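Local coordinates for protein 3-phytase (Klebsiella pneumoniae, PDB 2WNH) that probably hydrolyses phosphate from phytate (inositol hexakisphosphate), acting as a 3-phytase of the histidine acid phosphatase family, at residues B[80-84]-B[85-89]; B[145-148]-B[149-153]; B[247-250]-B[251-255]; B[291-294]-B[295-298]; B[380-383]-B[384-387]. The protein carries 3 engineered substitutions. All coordinates share one frame; numbering follows the deposited sequence.

Contact 1. Residues B[80-84]-B[85-89]; sequences LLQAG and CPTAE
The loop that carries the chain from helix 58-77 to strand 91-95 doubles back at Gly84, and Gln82 and Thr87 face each other across the bend. Gly84 has a positive phi of 80°, a value that suits glycine, and it turns the chain so that Cys85 and Pro86 come back beside Gln82. The glutamine side chain is bent at chi2 (-93°), which lays its end along the returning arm of the loop: CG sits 3.7 Å from Cys85 O, and NE2 is 3.8 Å from Pro86 CA. Beyond that, NE2 gives a weak, strongly bent hydrogen bond to Thr87 OG1 (3.4 Å). Deeper in the bend, a water bridges the two arms by donating to Ala83 O at 2.6 Å and to Cys85 O at 2.9 Å. Cys85 is tied to Cys116 by a disulfide, while the ring of Pro86 packs on Phe113 and Val118. Gln82 OE1 takes a hydrogen bond with Ser90 OG of its own chain, and Gln82 NE2 has its main partner in Ser7 O of the second subunit. With Ser90 on OE1, and Ser7 of the second subunit and, weakly, Thr87 on NE2, the amide is engaged at both ends, which would fix how it is turned about the CG-CD bond.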
# COMPACT_ATOMS: atom_id res chain seq x y z
N LEU B 80 1.94 -15.17 16.25
CA LEU B 80 1.95 -16.55 15.79
C LEU B 80 2.55 -16.66 14.37
O LEU B 80 3.35 -17.56 14.07
CB LEU B 80 0.53 -17.11 15.78
CG LEU B 80 0.41 -18.56 15.31
CD1 LEU B 80 0.93 -19.57 16.37
CD2 LEU B 80 -1.02 -18.87 14.94
N LEU B 81 2.13 -15.73 13.51
CA LEU B 81 2.57 -15.70 12.12
C LEU B 81 3.55 -14.58 11.89
O LEU B 81 3.51 -13.55 12.57
CB LEU B 81 1.38 -15.46 11.18
CG LEU B 81 0.29 -16.54 11.28
CD1 LEU B 81 -0.97 -16.13 10.49
CD2 LEU B 81 0.82 -17.91 10.88
N GLN B 82 4.39 -14.79 10.87
CA GLN B 82 5.35 -13.79 10.40
C GLN B 82 4.67 -12.67 9.62
O GLN B 82 3.60 -12.84 9.04
CB GLN B 82 6.45 -14.44 9.53
CG GLN B 82 5.98 -15.11 8.23
CD GLN B 82 5.69 -16.59 8.37
OE1 GLN B 82 4.75 -16.98 9.06
NE2 GLN B 82 6.52 -17.42 7.74
N ALA B 83 5.32 -11.51 9.61
CA ALA B 83 4.96 -10.47 8.67
C ALA B 83 5.17 -11.00 7.24
O ALA B 83 6.05 -11.85 7.01
CB ALA B 83 5.85 -9.23 8.93
N GLY B 84 4.36 -10.52 6.30
CA GLY B 84 4.55 -10.90 4.89
C GLY B 84 3.97 -12.25 4.55
O GLY B 84 3.00 -12.69 5.15
N CYS B 85 4.57 -12.91 3.57
CA CYS B 85 4.04 -14.18 3.11
C CYS B 85 4.52 -15.33 3.97
O CYS B 85 5.62 -15.27 4.54
CB CYS B 85 4.33 -14.41 1.63
SG CYS B 85 3.47 -13.21 0.56
N PRO B 86 3.68 -16.37 4.10
CA PRO B 86 3.96 -17.51 4.96
C PRO B 86 4.97 -18.46 4.32
O PRO B 86 5.31 -18.31 3.13
CB PRO B 86 2.58 -18.17 5.10
CG PRO B 86 1.92 -17.87 3.78
CD PRO B 86 2.38 -16.50 3.42
N THR B 87 5.43 -19.43 5.11
CA THR B 87 6.23 -20.54 4.64
C THR B 87 5.45 -21.81 4.96
O THR B 87 4.35 -21.72 5.50
CB THR B 87 7.59 -20.57 5.36
OG1 THR B 87 7.40 -20.58 6.79
CG2 THR B 87 8.40 -19.33 4.97
N ALA B 88 6.02 -22.97 4.63
CA ALA B 88 5.37 -24.26 4.94
C ALA B 88 5.13 -24.43 6.43
O ALA B 88 4.14 -25.05 6.83
CB ALA B 88 6.19 -25.44 4.38
N GLU B 89 6.00 -23.85 7.26
CA GLU B 89 5.84 -23.89 8.72
C GLU B 89 4.64 -23.07 9.28
O GLU B 89 4.21 -23.28 10.42
CB GLU B 89 7.16 -23.45 9.36
CG GLU B 89 7.27 -23.66 10.86
CD GLU B 89 8.60 -23.14 11.41
OE1 GLU B 89 9.52 -22.83 10.60
OE2 GLU B 89 8.72 -23.05 12.64
O HOH W 1 7.50 -13.27 5.31

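Contact 2. Residues B[145-148]-B[149-153]; sequences RQLA and AVKEK
The flat end groups of Gln146 and Arg145 both look outward from the helix. The Gln146 amide is bonded at both ends of its edge, OE1 to Thr199 OG1 and NE2 to Thr258 OG1, while lower down the same side chain CG lies beside Val150 CG2 at 4.1 Å. The Arg145 guanidinium makes a cation-pi contact with Tyr257 at the start of helix 256-274. Gln146 reaches its two partners as an extended chain, with CG anti to the backbone N (chi1 -166°). These residues make up most of helix 143-154, a regular alpha-helix: Ala149 N bonds to Arg145 O at 2.9 Å, Val150 N to Gln146 O at 3.0 Å, Lys151 N to Leu147 O at 3.0 Å and Glu152 N to Ala148 O at 2.8 Å. One turn apart, Leu147 and Lys151 run alongside each other, pointing the same way, and both border Val191. The contact between them is made by the lysine CD methylene, 3.9 Å from Leu147 CD1. Val150 CG2 also comes within 3.2 Å of Gln146 O, and its side chain rests on Val191 and Ile201 of the small two-stranded sheet.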
# COMPACT_ATOMS: atom_id res chain seq x y z
N ARG B 145 -28.79 -49.56 13.92
CA ARG B 145 -28.44 -48.79 15.12
C ARG B 145 -28.89 -47.34 14.95
O ARG B 145 -29.43 -46.74 15.88
CB ARG B 145 -26.92 -48.83 15.35
CG ARG B 145 -26.37 -50.15 15.90
CD ARG B 145 -26.75 -50.36 17.40
NE ARG B 145 -26.16 -49.36 18.30
CZ ARG B 145 -26.82 -48.35 18.87
NH1 ARG B 145 -28.12 -48.17 18.68
NH2 ARG B 145 -26.16 -47.51 19.66
N GLN B 146 -28.67 -46.78 13.76
CA GLN B 146 -29.07 -45.39 13.52
C GLN B 146 -30.58 -45.20 13.63
O GLN B 146 -31.05 -44.21 14.19
CB GLN B 146 -28.57 -44.87 12.19
CG GLN B 146 -28.69 -43.35 12.07
CD GLN B 146 -28.10 -42.86 10.77
OE1 GLN B 146 -28.58 -43.21 9.68
NE2 GLN B 146 -27.02 -42.06 10.87
N LEU B 147 -31.35 -46.17 13.13
CA LEU B 147 -32.80 -46.15 13.29
C LEU B 147 -33.23 -46.08 14.76
O LEU B 147 -34.06 -45.24 15.13
CB LEU B 147 -33.41 -47.38 12.60
CG LEU B 147 -34.94 -47.50 12.58
CD1 LEU B 147 -35.59 -46.29 11.90
CD2 LEU B 147 -35.27 -48.78 11.82
N ALA B 148 -32.66 -46.95 15.58
CA ALA B 148 -32.92 -46.95 17.01
C ALA B 148 -32.56 -45.63 17.68
O ALA B 148 -33.34 -45.08 18.46
CB ALA B 148 -32.13 -48.10 17.67
N ALA B 149 -31.35 -45.16 17.39
CA ALA B 149 -30.82 -43.91 17.96
C ALA B 149 -31.68 -42.69 17.66
O ALA B 149 -31.96 -41.90 18.56
CB ALA B 149 -29.38 -43.70 17.46
N VAL B 150 -32.06 -42.52 16.39
CA VAL B 150 -32.92 -41.40 15.97
C VAL B 150 -34.30 -41.52 16.63
O VAL B 150 -34.82 -40.55 17.17
CB VAL B 150 -33.04 -41.31 14.41
CG1 VAL B 150 -34.01 -40.23 13.98
CG2 VAL B 150 -31.66 -41.06 13.79
N LYS B 151 -34.86 -42.73 16.63
CA LYS B 151 -36.18 -42.92 17.25
C LYS B 151 -36.17 -42.63 18.74
O LYS B 151 -37.09 -42.00 19.27
CB LYS B 151 -36.70 -44.33 16.98
CG LYS B 151 -37.21 -44.51 15.57
CD LYS B 151 -37.51 -45.98 15.29
CE LYS B 151 -38.70 -46.47 16.10
NZ LYS B 151 -39.16 -47.82 15.64
N GLU B 152 -35.09 -43.05 19.42
CA GLU B 152 -34.94 -42.82 20.85
C GLU B 152 -34.93 -41.35 21.20
O GLU B 152 -35.66 -40.89 22.09
CB GLU B 152 -33.67 -43.49 21.38
CG GLU B 152 -33.54 -43.43 22.90
CD GLU B 152 -34.71 -44.12 23.62
OE1 GLU B 152 -35.00 -45.30 23.31
OE2 GLU B 152 -35.34 -43.48 24.49
N LYS B 153 -34.11 -40.59 20.47
CA LYS B 153 -34.02 -39.17 20.69
C LYS B 153 -35.27 -38.43 20.24
O LYS B 153 -35.70 -37.52 20.94
CB LYS B 153 -32.79 -38.60 19.98
CG LYS B 153 -32.43 -37.23 20.48
CD LYS B 153 -31.11 -36.76 19.91
CE LYS B 153 -30.76 -35.42 20.51
NZ LYS B 153 -29.50 -34.88 19.93

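Contact 3. Residues B[247-250]-B[251-255]; sequences ENYD and LSNDV
Tyr249 and Asp250 close helix 243-250, and the chain turns straight back over them through Leu251 and a type I beta turn, Ser252 to Val255, into helix 256-274. The tight part is the backbone of this helix end. Tyr249 O is gripped from opposite faces of its carbonyl plane by Ser252 N at 3.1 Å and Asp254 N at 3.0 Å. Asn248 O is likewise held from both faces, by Leu251 N and by the hydroxyl of Ser252, whose OG lies 2.8 Å away; chi1 of 57° swings that OG back over the helix end. Leu251, buried, packs on Lys153 and Ala154. Looser are two water-bridged places. One water donates to Ser252 OG and, weakly, to Asn248 OD1. Another donates to both Asp250 OD1 and Asp254 OD2, 4.4 Å apart. Asp250 has a salt bridge to Arg312 and Asp254 one to Arg298, with Thr299 on Asp254 OD1; the arginines and the shared water would together ease the like charges. The Tyr249 ring, by contrast, is closely met: Asp254 OD2 lies at its edge, in plane, and the Asn253 amide, turned 71° to it, puts ND2 over one face, offset toward the rim and 3.3 Å from Tyr249 CE2.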
# COMPACT_ATOMS: atom_id res chain seq x y z
N GLU B 247 -33.97 -28.17 15.13
CA GLU B 247 -34.70 -29.41 15.42
C GLU B 247 -34.19 -30.57 14.54
O GLU B 247 -33.92 -31.69 15.04
CB GLU B 247 -36.20 -29.18 15.25
CG GLU B 247 -37.08 -30.39 15.67
CD GLU B 247 -37.50 -30.36 17.13
OE1 GLU B 247 -36.88 -29.63 17.94
OE2 GLU B 247 -38.47 -31.07 17.48
N ASN B 248 -34.04 -30.31 13.23
CA ASN B 248 -33.54 -31.35 12.34
C ASN B 248 -32.13 -31.80 12.70
O ASN B 248 -31.83 -32.99 12.68
CB ASN B 248 -33.60 -30.92 10.87
CG ASN B 248 -33.45 -32.09 9.91
OD1 ASN B 248 -32.58 -32.10 9.03
ND2 ASN B 248 -34.30 -33.10 10.07
N TYR B 249 -31.27 -30.84 13.02
CA TYR B 249 -29.93 -31.18 13.52
C TYR B 249 -29.97 -32.06 14.78
O TYR B 249 -29.26 -33.06 14.86
CB TYR B 249 -29.07 -29.92 13.76
CG TYR B 249 -28.29 -29.56 12.53
CD1 TYR B 249 -28.92 -29.06 11.40
CD2 TYR B 249 -26.92 -29.77 12.48
CE1 TYR B 249 -28.20 -28.75 10.25
CE2 TYR B 249 -26.18 -29.47 11.33
CZ TYR B 249 -26.83 -28.97 10.22
OH TYR B 249 -26.12 -28.66 9.10
N ASP B 250 -30.78 -31.67 15.77
CA ASP B 250 -30.90 -32.46 17.00
C ASP B 250 -31.15 -33.93 16.67
O ASP B 250 -30.65 -34.81 17.37
CB ASP B 250 -32.04 -31.95 17.88
CG ASP B 250 -31.72 -30.64 18.57
OD1 ASP B 250 -30.52 -30.24 18.66
OD2 ASP B 250 -32.70 -30.00 19.04
N LEU B 251 -31.89 -34.18 15.59
CA LEU B 251 -32.39 -35.53 15.28
C LEU B 251 -31.65 -36.19 14.13
O LEU B 251 -32.07 -37.23 13.65
CB LEU B 251 -33.91 -35.48 14.98
CG LEU B 251 -34.80 -34.95 16.09
CD1 LEU B 251 -36.29 -34.98 15.68
CD2 LEU B 251 -34.58 -35.70 17.41
N SER B 252 -30.54 -35.58 13.70
CA SER B 252 -29.70 -36.19 12.68
C SER B 252 -28.22 -36.16 13.08
O SER B 252 -27.74 -37.06 13.77
CB SER B 252 -29.93 -35.56 11.29
OG SER B 252 -29.71 -34.15 11.28
N ASN B 253 -27.50 -35.12 12.66
CA ASN B 253 -26.07 -35.02 12.95
C ASN B 253 -25.70 -34.97 14.43
O ASN B 253 -24.58 -35.35 14.80
CB ASN B 253 -25.49 -33.79 12.26
CG ASN B 253 -25.87 -33.73 10.81
OD1 ASN B 253 -25.75 -34.71 10.10
ND2 ASN B 253 -26.34 -32.58 10.37
N ASP B 254 -26.60 -34.47 15.26
CA ASP B 254 -26.31 -34.30 16.68
C ASP B 254 -26.79 -35.48 17.54
O ASP B 254 -26.79 -35.39 18.76
CB ASP B 254 -26.86 -32.97 17.18
CG ASP B 254 -26.15 -31.77 16.54
OD1 ASP B 254 -24.92 -31.85 16.30
OD2 ASP B 254 -26.81 -30.75 16.27
N VAL B 255 -27.22 -36.55 16.89
CA VAL B 255 -27.53 -37.82 17.56
C VAL B 255 -26.19 -38.47 17.92
O VAL B 255 -25.37 -38.72 17.04
CB VAL B 255 -28.37 -38.76 16.64
CG1 VAL B 255 -28.52 -40.15 17.26
CG2 VAL B 255 -29.76 -38.14 16.38
O HOH W 2 -29.28 -33.09 8.80
O HOH W 3 -28.46 -29.03 17.25

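Contact 4. Residues B[291-294]-B[295-298]; sequences DTNI and AMVR
Thr292 and Met296 pack side by side across the first two turns of helix 291-301, just after His290: together with Asp291 that residue forms the HD sequence signature found at the active site in relatives of the histidine acid phosphatase family. The nearest shell is Met296 folded against the turn before it. Its chain runs out extended and then bends at chi3 (-57°), which brings CE to 3.8 Å from Thr292 CG2 and 3.4 Å from Thr292 O; the same methyl is 4.1 Å from Asn293 ND2. Backbone bonds hold the turns in place, Ala295 N to Asp291 O at 2.9 Å and Met296 N to Thr292 O at 3.0 Å, followed by Val297 N to Asn293 O and Arg298 N to Ile294 O. Asn293 is pinned from outside: OD1 accepts from His290 N and ND2 donates to Phe131 O. Further out, Ile294 and Val297 pack on Leu22, Val297 also meets Leu266, and Ala295 touches Tyr249; the largely buried segment lies between strand 14-24, helix 256-274 and helix 243-250. Arg298 leaves the helix bent at chi2, with NH2 in a salt bridge to Asp254 and NH1 bonded to Gly313 O. Its CG, held between the backbone N and the carbonyl carbon (chi1 59°), lies 3.2 Å from Ile294 O.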
# COMPACT_ATOMS: atom_id res chain seq x y z
N ASP B 291 -21.09 -28.45 7.32
CA ASP B 291 -21.78 -28.24 8.57
C ASP B 291 -22.02 -29.57 9.28
O ASP B 291 -21.96 -29.63 10.50
CB ASP B 291 -23.09 -27.45 8.39
CG ASP B 291 -23.98 -27.98 7.25
OD1 ASP B 291 -23.75 -29.06 6.67
OD2 ASP B 291 -24.96 -27.27 6.95
N THR B 292 -22.27 -30.63 8.51
CA THR B 292 -22.39 -31.99 9.04
C THR B 292 -21.21 -32.38 9.95
O THR B 292 -21.38 -32.89 11.07
CB THR B 292 -22.49 -32.97 7.86
OG1 THR B 292 -23.67 -32.65 7.10
CG2 THR B 292 -22.62 -34.42 8.35
N ASN B 293 -20.00 -32.13 9.45
CA ASN B 293 -18.78 -32.44 10.18
C ASN B 293 -18.65 -31.62 11.46
O ASN B 293 -18.33 -32.16 12.53
CB ASN B 293 -17.56 -32.23 9.28
CG ASN B 293 -17.65 -33.00 7.98
OD1 ASN B 293 -17.92 -32.43 6.93
ND2 ASN B 293 -17.47 -34.31 8.06
N ILE B 294 -18.89 -30.32 11.36
CA ILE B 294 -18.86 -29.44 12.53
C ILE B 294 -19.88 -29.86 13.59
O ILE B 294 -19.54 -29.93 14.77
CB ILE B 294 -19.04 -27.96 12.17
CG1 ILE B 294 -17.84 -27.52 11.33
CG2 ILE B 294 -19.15 -27.12 13.45
CD1 ILE B 294 -17.96 -26.13 10.67
N ALA B 295 -21.11 -30.16 13.17
CA ALA B 295 -22.14 -30.63 14.10
C ALA B 295 -21.72 -31.91 14.82
O ALA B 295 -21.89 -32.02 16.05
CB ALA B 295 -23.47 -30.82 13.38
N MET B 296 -21.18 -32.87 14.09
CA MET B 296 -20.77 -34.12 14.75
C MET B 296 -19.65 -33.89 15.75
O MET B 296 -19.68 -34.39 16.88
CB MET B 296 -20.41 -35.17 13.72
CG MET B 296 -21.65 -35.68 12.99
SD MET B 296 -21.26 -36.91 11.74
CE MET B 296 -20.12 -36.07 10.66
N VAL B 297 -18.65 -33.11 15.34
CA VAL B 297 -17.55 -32.76 16.24
C VAL B 297 -18.02 -32.05 17.52
O VAL B 297 -17.61 -32.44 18.63
CB VAL B 297 -16.46 -31.97 15.50
CG1 VAL B 297 -15.40 -31.50 16.50
CG2 VAL B 297 -15.84 -32.86 14.43
N ARG B 298 -18.85 -31.01 17.40
CA ARG B 298 -19.31 -30.30 18.59
C ARG B 298 -20.17 -31.20 19.48
O ARG B 298 -20.15 -31.07 20.69
CB ARG B 298 -20.01 -28.96 18.27
CG ARG B 298 -21.25 -29.06 17.39
CD ARG B 298 -22.58 -29.12 18.18
NE ARG B 298 -23.70 -29.27 17.24
CZ ARG B 298 -24.24 -28.25 16.57
NH1 ARG B 298 -23.77 -27.03 16.75
NH2 ARG B 298 -25.25 -28.45 15.71

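Contact 5. Residues B[380-383]-B[384-387]; sequences PFQA and AITA
This is a contact between successive turns along the short helix 381-388, which begins where strand 376-380 ends, and its main feature is an isoleucine set over a phenylalanine. Ile385 CG1 stands over one face of the Phe381 ring, 4.0 Å from the centroid and 20° off the normal, in a CH-pi contact displaced toward the CE2 side of the rim; that CE2 atom is 3.7 Å from Ile385 CG1. Ile385 CD1 adds a touch at Phe381 CZ, 3.9 Å away. With CG anti to its backbone N (chi1 -175°), Phe381 turns its ring to the side on which Ile385 follows one turn later. Pro380 occupies the N-cap position, and its carbonyl oxygen takes Ala384 N at 3.0 Å, the first bond of the helix. Ile385 N then reaches Phe381 O, also at 3.0 Å, and Thr386 N reaches Gln382 O at 2.9 Å. The buried pair lies against the C-terminal turns of helix 256-274, Ile385 on Leu271 and Val274, while the phenylalanine also packs on Leu336 of strand 334-342. The methyl of buried Ala384 touches Trp365 and Leu336. Gln382, Ala383 and Thr386 are exposed.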
# COMPACT_ATOMS: atom_id res chain seq x y z
N PRO B 380 -6.78 -25.46 31.46
CA PRO B 380 -5.61 -26.34 31.57
C PRO B 380 -5.62 -27.43 30.50
O PRO B 380 -6.61 -28.15 30.33
CB PRO B 380 -5.75 -26.91 32.99
CG PRO B 380 -6.34 -25.75 33.73
CD PRO B 380 -7.37 -25.18 32.78
N PHE B 381 -4.51 -27.54 29.79
CA PHE B 381 -4.47 -28.24 28.50
C PHE B 381 -4.88 -29.72 28.58
O PHE B 381 -5.80 -30.13 27.85
CB PHE B 381 -3.08 -28.09 27.84
CG PHE B 381 -3.00 -28.69 26.46
CD1 PHE B 381 -3.38 -27.93 25.34
CD2 PHE B 381 -2.55 -30.00 26.27
CE1 PHE B 381 -3.32 -28.48 24.04
CE2 PHE B 381 -2.47 -30.55 24.98
CZ PHE B 381 -2.87 -29.80 23.87
N GLN B 382 -4.22 -30.52 29.43
CA GLN B 382 -4.52 -31.97 29.46
C GLN B 382 -5.96 -32.29 29.88
O GLN B 382 -6.63 -33.13 29.27
CB GLN B 382 -3.55 -32.74 30.35
CG GLN B 382 -3.68 -34.26 30.17
CD GLN B 382 -3.73 -34.67 28.70
OE1 GLN B 382 -2.80 -34.38 27.93
NE2 GLN B 382 -4.83 -35.32 28.29
N ALA B 383 -6.43 -31.63 30.93
CA ALA B 383 -7.80 -31.78 31.39
C ALA B 383 -8.83 -31.39 30.32
O ALA B 383 -9.91 -31.97 30.27
CB ALA B 383 -8.04 -30.95 32.66
N ALA B 384 -8.50 -30.39 29.50
CA ALA B 384 -9.40 -29.95 28.43
C ALA B 384 -9.47 -31.01 27.34
O ALA B 384 -10.56 -31.40 26.89
CB ALA B 384 -8.95 -28.61 27.88
N ILE B 385 -8.30 -31.49 26.92
CA ILE B 385 -8.21 -32.59 25.94
C ILE B 385 -9.01 -33.82 26.39
O ILE B 385 -9.77 -34.39 25.60
CB ILE B 385 -6.74 -32.95 25.66
CG1 ILE B 385 -5.99 -31.73 25.06
CG2 ILE B 385 -6.63 -34.20 24.78
CD1 ILE B 385 -6.38 -31.38 23.63
N THR B 386 -8.83 -34.21 27.64
CA THR B 386 -9.53 -35.37 28.20
C THR B 386 -11.03 -35.18 28.18
O THR B 386 -11.77 -36.08 27.77
CB THR B 386 -9.05 -35.67 29.62
OG1 THR B 386 -7.66 -36.00 29.58
CG2 THR B 386 -9.83 -36.87 30.23
N ALA B 387 -11.49 -34.02 28.64
CA ALA B 387 -12.92 -33.74 28.67
C ALA B 387 -13.53 -33.70 27.26
O ALA B 387 -14.60 -34.27 27.02
CB ALA B 387 -13.21 -32.43 29.42

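Contact 4 is the buried one, near the middle of the chain, where apolar side chains meet the central sheet and the buried polar ends of Asn293 and Arg298 are bonded; contact 1 is a surface bend at the subunit interface, tied by disulfide and water. Contacts 2 and 5 are partly buried helical turns, the first with one anchored glutamine and aliphatic contacts, the second built on an aromatic face. Contact 3, also partly buried, touches contacts 2 and 4: Lys153 donates to Asp250 O at the helix end, and the Asp254 carboxylate meets Arg298. Helix 256-274 neighbours contacts 2, 4 and 5, and contact 3 leads into it. Contacts 1 and 3 lie on opposite sides of the chain's centre, about 39 Å apart between centres.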